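Local structure of uracil-DNA glycosylase (6LYJ) at residues A75-P80 with W140-V145; I151-K156 with A163-A168; F187-A192 with H206-S211. The protein belongs to the uracil-DNA glycosylase superfamily and is the Epstein-Barr virus member, an alpha/beta protein built round a parallel four-stranded sheet. All coordinates share one frame; numbering follows the deposited sequence.

Taken in chain order, the three contacts follow one another without interlocking, each closing before the next opens, and all six segments fall in the superfamily region. Contact 1 sets the loop ahead of strand 85-89 against the end of helix 138-142, just where the chain enters strand 145-149. Contact 2 comes directly after that strand, and its helix 167-181 leads on to strand 186-190, which contact 3 pairs with strand 207-211. Contact 1 thus ends at one outermost strand of the parallel sheet and contact 3 takes in the other, their centres about 19 Å apart; the centre of contact 2 is about 22 Å from the centre of each. None touches another, so the three are separate patches of one fold.

Contact 1 of 3, residues A75-P80 with W140-V145; sequences ARFCDP and WASQGV
F77 lays the root of its side chain on A141: the methyl CB of A141 sits 3.5 Å from F77 CG and about as far from F77 CB, approaching the ring obliquely. F77 CG stands anti to its own carbonyl carbon (chi1 -74°), which places CG against A141 CB. S142 meets the same ring differently. Its OG lies in the ring plane, at the edge, 3.6 Å from F77 CD2, while the backbone of S142 turns a CA-H almost straight at the carbonyl of F77 (S142 CA to F77 O 3.5 Å).

C78 lies against the C-terminal end of the helix. Its CB faces the carbonyl oxygens of A141 and S142, and its SG rests 3.8 Å from G144 CA. G144, with positive phi, is the C-prime residue of a Schellman motif: V145 N reaches back to W140 O and G144 N to A141 O, which ends the helix and sends the chain into strand 145-149. L101 also touches F77, and S142 OG is hydrogen-bonded to D138 O one turn earlier.

The segments meet directly through van der Waals and C-H...O contacts, and two waters supply polar links. One water donates to F77 O and is hydrogen-bonded to S142 OG at 2.6 Å; a second donates to both F77 O and S142 O. The carbonyl of F77 therefore accepts from two waters besides facing the CA-H, so solvent satisfies the loop's polar backbone atom where it meets the helix end, while methyl, ring and sulfur pack close by.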
ATOM      1  N   ALA A  75      10.294  -0.505  13.101  1.00 17.55           N
ATOM      2  CA  ALA A  75      10.910   0.367  14.087  1.00 17.39           C
ATOM      3  C   ALA A  75      12.318  -0.060  14.483  1.00 15.10           C
ATOM      4  O   ALA A  75      12.950   0.632  15.283  1.00 19.70           O
ATOM      5  CB  ALA A  75      10.027   0.442  15.337  1.00 16.48           C
ATOM      6  N   ARG A  76      12.824  -1.175  13.955  1.00 16.42           N
ATOM      7  CA  ARG A  76      14.060  -1.768  14.452  1.00 16.62           C
ATOM      8  C   ARG A  76      15.272  -1.555  13.547  1.00 21.02           C
ATOM      9  O   ARG A  76      16.337  -2.103  13.839  1.00 23.40           O
ATOM     10  CB  ARG A  76      13.868  -3.267  14.697  1.00 21.02           C
ATOM     11  CG  ARG A  76      12.812  -3.601  15.747  1.00 23.79           C
ATOM     12  CD  ARG A  76      12.939  -5.046  16.229  1.00 26.82           C
ATOM     13  NE  ARG A  76      12.532  -6.027  15.223  1.00 23.66           N
ATOM     14  CZ  ARG A  76      11.349  -6.629  15.206  1.00 20.78           C
ATOM     15  NH1 ARG A  76      10.450  -6.351  16.141  1.00 19.18           N
ATOM     16  NH2 ARG A  76      11.064  -7.515  14.258  1.00 18.20           N
ATOM     17  N   PHE A  77      15.162  -0.764  12.477  1.00 21.83           N
ATOM     18  CA  PHE A  77      16.270  -0.670  11.532  1.00 22.85           C
ATOM     19  C   PHE A  77      17.137   0.568  11.714  1.00 25.05           C
ATOM     20  O   PHE A  77      18.228   0.627  11.137  1.00 21.11           O
ATOM     21  CB  PHE A  77      15.755  -0.685  10.084  1.00 18.04           C
ATOM     22  CG  PHE A  77      15.282  -2.029   9.609  1.00 17.80           C
ATOM     23  CD1 PHE A  77      14.007  -2.479   9.904  1.00 16.02           C
ATOM     24  CD2 PHE A  77      16.115  -2.839   8.848  1.00 18.77           C
ATOM     25  CE1 PHE A  77      13.571  -3.715   9.457  1.00 21.56           C
ATOM     26  CE2 PHE A  77      15.689  -4.077   8.401  1.00 21.12           C
ATOM     27  CZ  PHE A  77      14.416  -4.516   8.705  1.00 24.28           C
ATOM     28  N   CYS A  78      16.706   1.538  12.513  1.00 26.17           N
ATOM     29  CA  CYS A  78      17.524   2.715  12.763  1.00 28.61           C
ATOM     30  C   CYS A  78      17.006   3.399  14.013  1.00 28.16           C
ATOM     31  O   CYS A  78      15.881   3.148  14.459  1.00 27.13           O
ATOM     32  CB  CYS A  78      17.514   3.687  11.576  1.00 29.16           C
ATOM     33  SG  CYS A  78      15.959   4.574  11.346  1.00 27.86           S
ATOM     34  N   ASP A  79      17.827   4.289  14.559  1.00 28.91           N
ATOM     35  CA  ASP A  79      17.368   5.088  15.676  1.00 30.24           C
ATOM     36  C   ASP A  79      16.298   6.052  15.176  1.00 25.00           C
ATOM     37  O   ASP A  79      16.434   6.609  14.081  1.00 21.12           O
ATOM     38  CB  ASP A  79      18.523   5.878  16.288  1.00 42.15           C
ATOM     39  CG  ASP A  79      19.633   4.986  16.805  1.00 52.89           C
ATOM     40  OD1 ASP A  79      19.457   3.750  16.812  1.00 56.93           O
ATOM     41  OD2 ASP A  79      20.686   5.523  17.207  1.00 58.48           O
ATOM     42  N   PRO A  80      15.229   6.269  15.942  1.00 25.64           N
ATOM     43  CA  PRO A  80      14.178   7.181  15.466  1.00 23.82           C
ATOM     44  C   PRO A  80      14.680   8.594  15.230  1.00 23.35           C
ATOM     45  O   PRO A  80      14.177   9.277  14.330  1.00 21.14           O
ATOM     46  CB  PRO A  80      13.121   7.120  16.580  1.00 27.01           C
ATOM     47  CG  PRO A  80      13.798   6.464  17.749  1.00 28.58           C
ATOM     48  CD  PRO A  80      14.840   5.563  17.173  1.00 26.42           C
ATOM     49  N   TRP A 140      16.909   0.580   2.682  1.00 17.50           N
ATOM     50  CA  TRP A 140      16.258   1.869   2.893  1.00 15.51           C
ATOM     51  C   TRP A 140      15.990   2.102   4.370  1.00 16.32           C
ATOM     52  O   TRP A 140      16.306   3.171   4.908  1.00 17.74           O
ATOM     53  CB  TRP A 140      14.930   1.940   2.142  1.00 16.65           C
ATOM     54  CG  TRP A 140      14.988   1.882   0.663  1.00 18.13           C
ATOM     55  CD1 TRP A 140      16.088   1.687  -0.117  1.00 18.76           C
ATOM     56  CD2 TRP A 140      13.878   2.036  -0.232  1.00 18.05           C
ATOM     57  NE1 TRP A 140      15.730   1.700  -1.446  1.00 18.98           N
ATOM     58  CE2 TRP A 140      14.378   1.915  -1.540  1.00 17.93           C
ATOM     59  CE3 TRP A 140      12.506   2.266  -0.049  1.00 18.63           C
ATOM     60  CZ2 TRP A 140      13.559   2.010  -2.665  1.00 17.41           C
ATOM     61  CZ3 TRP A 140      11.691   2.362  -1.170  1.00 18.29           C
ATOM     62  CH2 TRP A 140      12.224   2.235  -2.462  1.00 16.83           C
ATOM     63  N   ALA A 141      15.396   1.109   5.042  1.00 13.41           N
ATOM     64  CA  ALA A 141      15.066   1.280   6.451  1.00 16.69           C
ATOM     65  C   ALA A 141      16.317   1.533   7.279  1.00 16.17           C
ATOM     66  O   ALA A 141      16.320   2.390   8.172  1.00 17.63           O
ATOM     67  CB  ALA A 141      14.317   0.050   6.964  1.00 15.07           C
ATOM     68  N   SER A 142      17.401   0.814   6.978  1.00 15.40           N
ATOM     69  CA  SER A 142      18.646   1.004   7.707  1.00 17.79           C
ATOM     70  C   SER A 142      19.228   2.389   7.472  1.00 18.57           C
ATOM     71  O   SER A 142      19.958   2.888   8.332  1.00 20.03           O
ATOM     72  CB  SER A 142      19.671  -0.072   7.331  1.00 21.40           C
ATOM     73  OG  SER A 142      19.223  -1.364   7.708  1.00 22.04           O
ATOM     74  N   GLN A 143      18.900   3.032   6.347  1.00 21.04           N
ATOM     75  CA  GLN A 143      19.399   4.381   6.099  1.00 22.45           C
ATOM     76  C   GLN A 143      18.478   5.472   6.640  1.00 22.87           C
ATOM     77  O   GLN A 143      18.691   6.651   6.336  1.00 22.66           O
ATOM     78  CB  GLN A 143      19.626   4.605   4.602  1.00 22.02           C
ATOM     79  CG  GLN A 143      20.711   3.744   3.995  1.00 23.26           C
ATOM     80  CD  GLN A 143      20.862   4.000   2.511  1.00 22.40           C
ATOM     81  OE1 GLN A 143      21.326   5.065   2.101  1.00 22.06           O
ATOM     82  NE2 GLN A 143      20.462   3.031   1.696  1.00 18.58           N
ATOM     83  N   GLY A 144      17.464   5.114   7.424  1.00 18.90           N
ATOM     84  CA  GLY A 144      16.547   6.096   7.967  1.00 20.00           C
ATOM     85  C   GLY A 144      15.279   6.337   7.180  1.00 18.47           C
ATOM     86  O   GLY A 144      14.635   7.373   7.377  1.00 18.88           O
ATOM     87  N   VAL A 145      14.884   5.421   6.306  1.00 18.10           N
ATOM     88  CA  VAL A 145      13.571   5.488   5.672  1.00 18.76           C
ATOM     89  C   VAL A 145      12.605   4.674   6.521  1.00 16.49           C
ATOM     90  O   VAL A 145      12.765   3.457   6.662  1.00 16.63           O
ATOM     91  CB  VAL A 145      13.612   4.974   4.226  1.00 16.50           C
ATOM     92  CG1 VAL A 145      12.221   5.034   3.606  1.00 17.30           C
ATOM     93  CG2 VAL A 145      14.602   5.783   3.392  1.00 13.48           C
TER
HETATM   94  O   HOH W   1      19.730  -1.796  10.209  1.00 32.07           O
HETATM   95  O   HOH W   2      20.907   2.126  10.996  1.00 38.31           O

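Contact 2 of 3, residues I151-K156 with A163-A168; sequences ILTVQK and ADIGWA
W167 holds its CG anti to its carbonyl carbon, and chi2 of 128° turns the indole so that one face lies against L152 and NE1 points to T153. In T153 a chi1 of 54° sets OG1 between the backbone N and the carbonyl carbon, at the indole's edge. The resulting bond from W167 NE1 to T153 OG1 is short, 2.6 Å, but bent, at 145°, with the oxygen somewhat tilted from the ring plane. The same OG1 is hydrogen-bonded to H162 ND1.

L152 crosses the indole at about a right angle. Its CB makes a CH-pi contact 3.9 Å from the centroid of the six-membered ring, and its CD1 packs on W167 CE3 at 3.6 Å. W167 opens helix 167-181, with G166 as N-cap, so the contact joins the first turn of that helix to the chain running from strand 145-149 to the short strand 154-155. V51 and V55 of helix 42-59 also touch the indole.

I151 touches segment 163-168 by two branches: I151 CG2 lies 4.0 Å from W167 CD1, whereas I151 CD1 lies 4.1 Å from A168 CB and also meets A163 O.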
ATOM      1  N   ILE A 151      -1.958   0.810   9.519  1.00 15.56           N
ATOM      2  CA  ILE A 151      -2.530  -0.337  10.217  1.00 13.15           C
ATOM      3  C   ILE A 151      -1.469  -1.427  10.258  1.00 14.56           C
ATOM      4  O   ILE A 151      -0.902  -1.783   9.218  1.00 16.97           O
ATOM      5  CB  ILE A 151      -3.815  -0.839   9.533  1.00 13.74           C
ATOM      6  CG1 ILE A 151      -4.809   0.303   9.313  1.00 12.48           C
ATOM      7  CG2 ILE A 151      -4.458  -1.959  10.340  1.00 14.01           C
ATOM      8  CD1 ILE A 151      -5.189   1.042  10.588  1.00 16.74           C
ATOM      9  N   LEU A 152      -1.186  -1.952  11.451  1.00 15.69           N
ATOM     10  CA  LEU A 152       0.001  -2.782  11.624  1.00 18.35           C
ATOM     11  C   LEU A 152      -0.280  -4.280  11.569  1.00 16.08           C
ATOM     12  O   LEU A 152       0.673  -5.063  11.496  1.00 16.43           O
ATOM     13  CB  LEU A 152       0.706  -2.441  12.947  1.00 10.38           C
ATOM     14  CG  LEU A 152       1.324  -1.041  13.004  1.00 16.70           C
ATOM     15  CD1 LEU A 152       1.982  -0.768  14.352  1.00 15.02           C
ATOM     16  CD2 LEU A 152       2.315  -0.838  11.870  1.00 15.98           C
ATOM     17  N   THR A 153      -1.545  -4.699  11.595  1.00 10.65           N
ATOM     18  CA  THR A 153      -1.882  -6.111  11.472  1.00 16.43           C
ATOM     19  C   THR A 153      -3.049  -6.272  10.506  1.00 15.80           C
ATOM     20  O   THR A 153      -3.731  -5.305  10.157  1.00 13.97           O
ATOM     21  CB  THR A 153      -2.219  -6.737  12.841  1.00 17.64           C
ATOM     22  OG1 THR A 153      -3.249  -5.974  13.480  1.00 16.07           O
ATOM     23  CG2 THR A 153      -0.982  -6.774  13.741  1.00 11.46           C
ATOM     24  N   VAL A 154      -3.262  -7.509  10.061  1.00 13.63           N
ATOM     25  CA  VAL A 154      -4.379  -7.830   9.178  1.00 16.04           C
ATOM     26  C   VAL A 154      -4.679  -9.320   9.305  1.00 20.36           C
ATOM     27  O   VAL A 154      -3.769 -10.139   9.458  1.00 18.51           O
ATOM     28  CB  VAL A 154      -4.072  -7.421   7.717  1.00 14.05           C
ATOM     29  CG1 VAL A 154      -2.913  -8.240   7.147  1.00 15.21           C
ATOM     30  CG2 VAL A 154      -5.317  -7.538   6.847  1.00 13.11           C
ATOM     31  N   GLN A 155      -5.963  -9.668   9.246  1.00 23.42           N
ATOM     32  CA  GLN A 155      -6.353 -11.071   9.190  1.00 23.77           C
ATOM     33  C   GLN A 155      -6.121 -11.616   7.784  1.00 20.56           C
ATOM     34  O   GLN A 155      -6.347 -10.920   6.790  1.00 19.35           O
ATOM     35  CB  GLN A 155      -7.817 -11.250   9.596  1.00 25.94           C
ATOM     36  CG  GLN A 155      -8.253 -12.712   9.686  1.00 28.70           C
ATOM     37  CD  GLN A 155      -9.724 -12.885  10.027  1.00 29.57           C
ATOM     38  OE1 GLN A 155     -10.299 -12.104  10.786  1.00 29.20           O
ATOM     39  NE2 GLN A 155     -10.338 -13.922   9.470  1.00 29.27           N
ATOM     40  N   LYS A 156      -5.635 -12.855   7.714  1.00 20.47           N
ATOM     41  CA  LYS A 156      -5.366 -13.513   6.440  1.00 21.73           C
ATOM     42  C   LYS A 156      -6.541 -13.388   5.476  1.00 25.06           C
ATOM     43  O   LYS A 156      -7.683 -13.691   5.825  1.00 28.54           O
ATOM     44  CB  LYS A 156      -5.047 -14.989   6.683  1.00 22.08           C
ATOM     45  CG  LYS A 156      -5.045 -15.845   5.427  1.00 28.03           C
ATOM     46  CD  LYS A 156      -4.829 -17.307   5.772  1.00 35.02           C
ATOM     47  CE  LYS A 156      -5.008 -18.199   4.553  1.00 40.39           C
ATOM     48  NZ  LYS A 156      -5.043 -19.641   4.929  1.00 43.85           N
ATOM     49  N   ALA A 163      -8.666  -2.555  10.572  1.00 20.96           N
ATOM     50  CA  ALA A 163      -8.636  -1.105  10.414  1.00 21.13           C
ATOM     51  C   ALA A 163      -9.222  -0.352  11.606  1.00 20.39           C
ATOM     52  O   ALA A 163      -8.939   0.839  11.763  1.00 22.21           O
ATOM     53  CB  ALA A 163      -9.378  -0.697   9.138  1.00 19.35           C
ATOM     54  N   ASP A 164     -10.034  -1.001  12.446  1.00 20.77           N
ATOM     55  CA  ASP A 164     -10.744  -0.294  13.506  1.00 21.46           C
ATOM     56  C   ASP A 164     -10.425  -0.818  14.902  1.00 23.97           C
ATOM     57  O   ASP A 164     -11.206  -0.597  15.831  1.00 31.45           O
ATOM     58  CB  ASP A 164     -12.255  -0.353  13.264  1.00 29.62           C
ATOM     59  CG  ASP A 164     -12.677   0.407  12.023  1.00 37.22           C
ATOM     60  OD1 ASP A 164     -12.216   1.554  11.839  1.00 39.60           O
ATOM     61  OD2 ASP A 164     -13.464  -0.147  11.226  1.00 41.31           O
ATOM     62  N   ILE A 165      -9.302  -1.512  15.082  1.00 19.59           N
ATOM     63  CA  ILE A 165      -8.976  -2.053  16.395  1.00 22.29           C
ATOM     64  C   ILE A 165      -8.054  -1.141  17.187  1.00 21.69           C
ATOM     65  O   ILE A 165      -7.679  -1.480  18.319  1.00 23.92           O
ATOM     66  CB  ILE A 165      -8.374  -3.465  16.272  1.00 23.22           C
ATOM     67  CG1 ILE A 165      -7.006  -3.403  15.601  1.00 21.88           C
ATOM     68  CG2 ILE A 165      -9.325  -4.368  15.497  1.00 23.89           C
ATOM     69  CD1 ILE A 165      -6.298  -4.728  15.579  1.00 22.60           C
ATOM     70  N   GLY A 166      -7.678   0.007  16.631  1.00 17.12           N
ATOM     71  CA  GLY A 166      -6.899   0.994  17.353  1.00 16.27           C
ATOM     72  C   GLY A 166      -5.520   1.264  16.792  1.00 19.61           C
ATOM     73  O   GLY A 166      -4.802   2.101  17.357  1.00 21.34           O
ATOM     74  N   TRP A 167      -5.091   0.592  15.719  1.00 15.72           N
ATOM     75  CA  TRP A 167      -3.777   0.884  15.152  1.00 15.94           C
ATOM     76  C   TRP A 167      -3.705   2.309  14.614  1.00 17.10           C
ATOM     77  O   TRP A 167      -2.651   2.950  14.686  1.00 18.53           O
ATOM     78  CB  TRP A 167      -3.427  -0.114  14.044  1.00 13.25           C
ATOM     79  CG  TRP A 167      -2.999  -1.483  14.522  1.00 14.09           C
ATOM     80  CD1 TRP A 167      -3.505  -2.688  14.116  1.00 13.53           C
ATOM     81  CD2 TRP A 167      -1.981  -1.784  15.486  1.00 10.87           C
ATOM     82  NE1 TRP A 167      -2.865  -3.714  14.764  1.00 11.08           N
ATOM     83  CE2 TRP A 167      -1.925  -3.186  15.612  1.00 15.85           C
ATOM     84  CE3 TRP A 167      -1.112  -1.003  16.259  1.00 18.82           C
ATOM     85  CZ2 TRP A 167      -1.036  -3.825  16.476  1.00 14.73           C
ATOM     86  CZ3 TRP A 167      -0.231  -1.639  17.118  1.00 17.77           C
ATOM     87  CH2 TRP A 167      -0.200  -3.036  17.219  1.00 19.07           C
ATOM     88  N   ALA A 168      -4.805   2.808  14.038  1.00 15.45           N
ATOM     89  CA  ALA A 168      -4.776   4.124  13.402  1.00 16.15           C
ATOM     90  C   ALA A 168      -4.476   5.228  14.410  1.00 18.21           C
ATOM     91  O   ALA A 168      -3.728   6.165  14.107  1.00 18.02           O
ATOM     92  CB  ALA A 168      -6.102   4.395  12.686  1.00 18.08           C
TER

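Contact 3 of 3, residues F187-A192 with H206-S211; sequences FMLWGA and HLVLTS
F187, in register with V208, hydrogen-bonds to the flanking L207 and L209, opening the pairing of parallel strands 187-190 and 207-211, whose axes come within 4.8 Å. F187 N donates to L207 O and L209 N to F187 O; L189 N donates to L209 O at 2.8 Å, nearly straight at 179°. S211 N to L189 O is weak at 3.3 Å, and G191, just past strand 187-190, donates its N-H to S211 O at 2.9 Å. V208 CA, M188 CA, T210 CA and W190 CA also turn a C-H to F187 O, L209 O, L189 O and S211 O respectively, which already accept an N-H.

On the face of F187, L189, V208 and T210, L189 CD1 meets V208 CG1 at 3.8 Å; on the other, M188 CG lies 4.3 Å from L209 CD1.

F187 puts its rim atom CE1 over a face of H206, 3.7 Å from H206 CG, the planes at 58°. H206 NE2 is hydrogen-bonded to S179 O. W190 CD1 approaches S211 OG, while W190 NE1 is hydrogen-bonded to H235 ND1 and S211 OG to N233 ND2.

Strand 186-190, helix 191-195 and strand 207-211 form a beta-alpha-beta unit at the parallel sheet's edge.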
ATOM      1  N   PHE A 187       8.210  13.377   4.076  1.00 13.56           N
ATOM      2  CA  PHE A 187       7.032  12.522   4.194  1.00 14.35           C
ATOM      3  C   PHE A 187       6.440  12.314   2.806  1.00 14.33           C
ATOM      4  O   PHE A 187       6.084  13.285   2.130  1.00 17.00           O
ATOM      5  CB  PHE A 187       5.985  13.134   5.132  1.00 15.80           C
ATOM      6  CG  PHE A 187       6.444  13.265   6.560  1.00 17.91           C
ATOM      7  CD1 PHE A 187       7.308  14.284   6.938  1.00 22.31           C
ATOM      8  CD2 PHE A 187       6.013  12.368   7.523  1.00 16.19           C
ATOM      9  CE1 PHE A 187       7.732  14.406   8.251  1.00 20.98           C
ATOM     10  CE2 PHE A 187       6.435  12.483   8.837  1.00 17.94           C
ATOM     11  CZ  PHE A 187       7.293  13.503   9.201  1.00 18.93           C
ATOM     12  N   MET A 188       6.345  11.055   2.376  1.00 12.43           N
ATOM     13  CA  MET A 188       5.815  10.706   1.059  1.00 20.16           C
ATOM     14  C   MET A 188       4.432  10.089   1.245  1.00 17.25           C
ATOM     15  O   MET A 188       4.307   8.977   1.769  1.00 15.97           O
ATOM     16  CB  MET A 188       6.749   9.747   0.322  1.00 21.03           C
ATOM     17  CG  MET A 188       8.172  10.266   0.108  1.00 22.51           C
ATOM     18  SD  MET A 188       9.177   9.075  -0.802  1.00 19.59           S
ATOM     19  CE  MET A 188      10.745   9.932  -0.931  1.00 18.07           C
ATOM     20  N   LEU A 189       3.402  10.809   0.805  1.00 15.24           N
ATOM     21  CA  LEU A 189       2.006  10.409   0.965  1.00 18.79           C
ATOM     22  C   LEU A 189       1.417  10.118  -0.413  1.00 21.62           C
ATOM     23  O   LEU A 189       1.165  11.045  -1.191  1.00 17.02           O
ATOM     24  CB  LEU A 189       1.219  11.504   1.686  1.00 19.25           C
ATOM     25  CG  LEU A 189       1.896  12.051   2.950  1.00 16.57           C
ATOM     26  CD1 LEU A 189       1.068  13.139   3.620  1.00 17.81           C
ATOM     27  CD2 LEU A 189       2.163  10.921   3.923  1.00 15.62           C
ATOM     28  N   TRP A 190       1.193   8.837  -0.710  1.00 12.15           N
ATOM     29  CA  TRP A 190       0.722   8.395  -2.021  1.00 12.46           C
ATOM     30  C   TRP A 190      -0.727   7.928  -1.920  1.00 14.12           C
ATOM     31  O   TRP A 190      -1.024   6.978  -1.192  1.00 16.80           O
ATOM     32  CB  TRP A 190       1.597   7.260  -2.552  1.00 12.26           C
ATOM     33  CG  TRP A 190       3.052   7.602  -2.630  1.00 16.22           C
ATOM     34  CD1 TRP A 190       3.593   8.812  -2.945  1.00 17.23           C
ATOM     35  CD2 TRP A 190       4.153   6.721  -2.381  1.00 16.11           C
ATOM     36  NE1 TRP A 190       4.964   8.740  -2.913  1.00 15.91           N
ATOM     37  CE2 TRP A 190       5.334   7.468  -2.571  1.00 18.31           C
ATOM     38  CE3 TRP A 190       4.256   5.374  -2.018  1.00 16.86           C
ATOM     39  CZ2 TRP A 190       6.606   6.912  -2.409  1.00 14.25           C
ATOM     40  CZ3 TRP A 190       5.521   4.825  -1.858  1.00 16.21           C
ATOM     41  CH2 TRP A 190       6.677   5.593  -2.057  1.00 13.67           C
ATOM     42  N   GLY A 191      -1.617   8.574  -2.671  1.00 17.66           N
ATOM     43  CA  GLY A 191      -3.022   8.222  -2.658  1.00 13.87           C
ATOM     44  C   GLY A 191      -3.810   8.982  -1.602  1.00 15.71           C
ATOM     45  O   GLY A 191      -3.269   9.722  -0.778  1.00 13.33           O
ATOM     46  N   ALA A 192      -5.130   8.774  -1.628  1.00 13.68           N
ATOM     47  CA  ALA A 192      -6.027   9.545  -0.769  1.00 22.09           C
ATOM     48  C   ALA A 192      -5.847   9.180   0.701  1.00 16.32           C
ATOM     49  O   ALA A 192      -5.837  10.064   1.569  1.00 18.49           O
ATOM     50  CB  ALA A 192      -7.482   9.342  -1.201  1.00 21.15           C
ATOM     51  N   HIS A 206       8.939  20.381   7.505  1.00 22.71           N
ATOM     52  CA  HIS A 206       9.179  19.156   6.765  1.00 21.16           C
ATOM     53  C   HIS A 206       8.677  19.276   5.333  1.00 21.54           C
ATOM     54  O   HIS A 206       7.770  20.059   5.031  1.00 19.22           O
ATOM     55  CB  HIS A 206       8.512  17.969   7.468  1.00 16.00           C
ATOM     56  CG  HIS A 206       8.908  17.831   8.904  1.00 20.12           C
ATOM     57  ND1 HIS A 206      10.220  17.696   9.303  1.00 20.27           N
ATOM     58  CD2 HIS A 206       8.167  17.824  10.037  1.00 19.15           C
ATOM     59  CE1 HIS A 206      10.271  17.601  10.619  1.00 20.15           C
ATOM     60  NE2 HIS A 206       9.039  17.678  11.090  1.00 20.51           N
ATOM     61  N   LEU A 207       9.284  18.486   4.455  1.00 21.24           N
ATOM     62  CA  LEU A 207       8.865  18.399   3.065  1.00 20.44           C
ATOM     63  C   LEU A 207       7.787  17.328   2.960  1.00 20.94           C
ATOM     64  O   LEU A 207       8.041  16.153   3.247  1.00 17.60           O
ATOM     65  CB  LEU A 207      10.047  18.066   2.160  1.00 19.46           C
ATOM     66  CG  LEU A 207       9.724  17.886   0.679  1.00 22.87           C
ATOM     67  CD1 LEU A 207       9.081  19.154   0.135  1.00 24.38           C
ATOM     68  CD2 LEU A 207      10.976  17.528  -0.110  1.00 20.36           C
ATOM     69  N   VAL A 208       6.589  17.728   2.556  1.00 17.65           N
ATOM     70  CA  VAL A 208       5.479  16.799   2.394  1.00 20.09           C
ATOM     71  C   VAL A 208       5.251  16.616   0.901  1.00 17.75           C
ATOM     72  O   VAL A 208       4.823  17.545   0.206  1.00 18.16           O
ATOM     73  CB  VAL A 208       4.216  17.299   3.105  1.00 21.06           C
ATOM     74  CG1 VAL A 208       3.069  16.312   2.910  1.00 16.40           C
ATOM     75  CG2 VAL A 208       4.507  17.520   4.584  1.00 17.32           C
ATOM     76  N   LEU A 209       5.560  15.422   0.405  1.00 17.13           N
ATOM     77  CA  LEU A 209       5.411  15.082  -1.003  1.00 18.02           C
ATOM     78  C   LEU A 209       4.158  14.237  -1.184  1.00 21.08           C
ATOM     79  O   LEU A 209       3.979  13.227  -0.494  1.00 19.16           O
ATOM     80  CB  LEU A 209       6.640  14.327  -1.513  1.00 19.39           C
ATOM     81  CG  LEU A 209       7.988  15.036  -1.348  1.00 22.70           C
ATOM     82  CD1 LEU A 209       9.141  14.096  -1.666  1.00 21.59           C
ATOM     83  CD2 LEU A 209       8.042  16.266  -2.245  1.00 16.24           C
ATOM     84  N   THR A 210       3.295  14.651  -2.107  1.00 16.96           N
ATOM     85  CA  THR A 210       2.046  13.953  -2.363  1.00 20.40           C
ATOM     86  C   THR A 210       1.932  13.626  -3.843  1.00 22.90           C
ATOM     87  O   THR A 210       2.471  14.335  -4.699  1.00 23.98           O
ATOM     88  CB  THR A 210       0.825  14.780  -1.935  1.00 19.13           C
ATOM     89  OG1 THR A 210       0.740  15.954  -2.749  1.00 22.89           O
ATOM     90  CG2 THR A 210       0.932  15.189  -0.473  1.00 16.65           C
ATOM     91  N   SER A 211       1.222  12.542  -4.133  1.00 23.44           N
ATOM     92  CA  SER A 211       0.898  12.153  -5.501  1.00 22.71           C
ATOM     93  C   SER A 211      -0.177  11.078  -5.433  1.00 23.09           C
ATOM     94  O   SER A 211      -0.577  10.635  -4.351  1.00 22.42           O
ATOM     95  CB  SER A 211       2.131  11.654  -6.259  1.00 18.84           C
ATOM     96  OG  SER A 211       2.471  10.335  -5.871  1.00 19.94           O
TER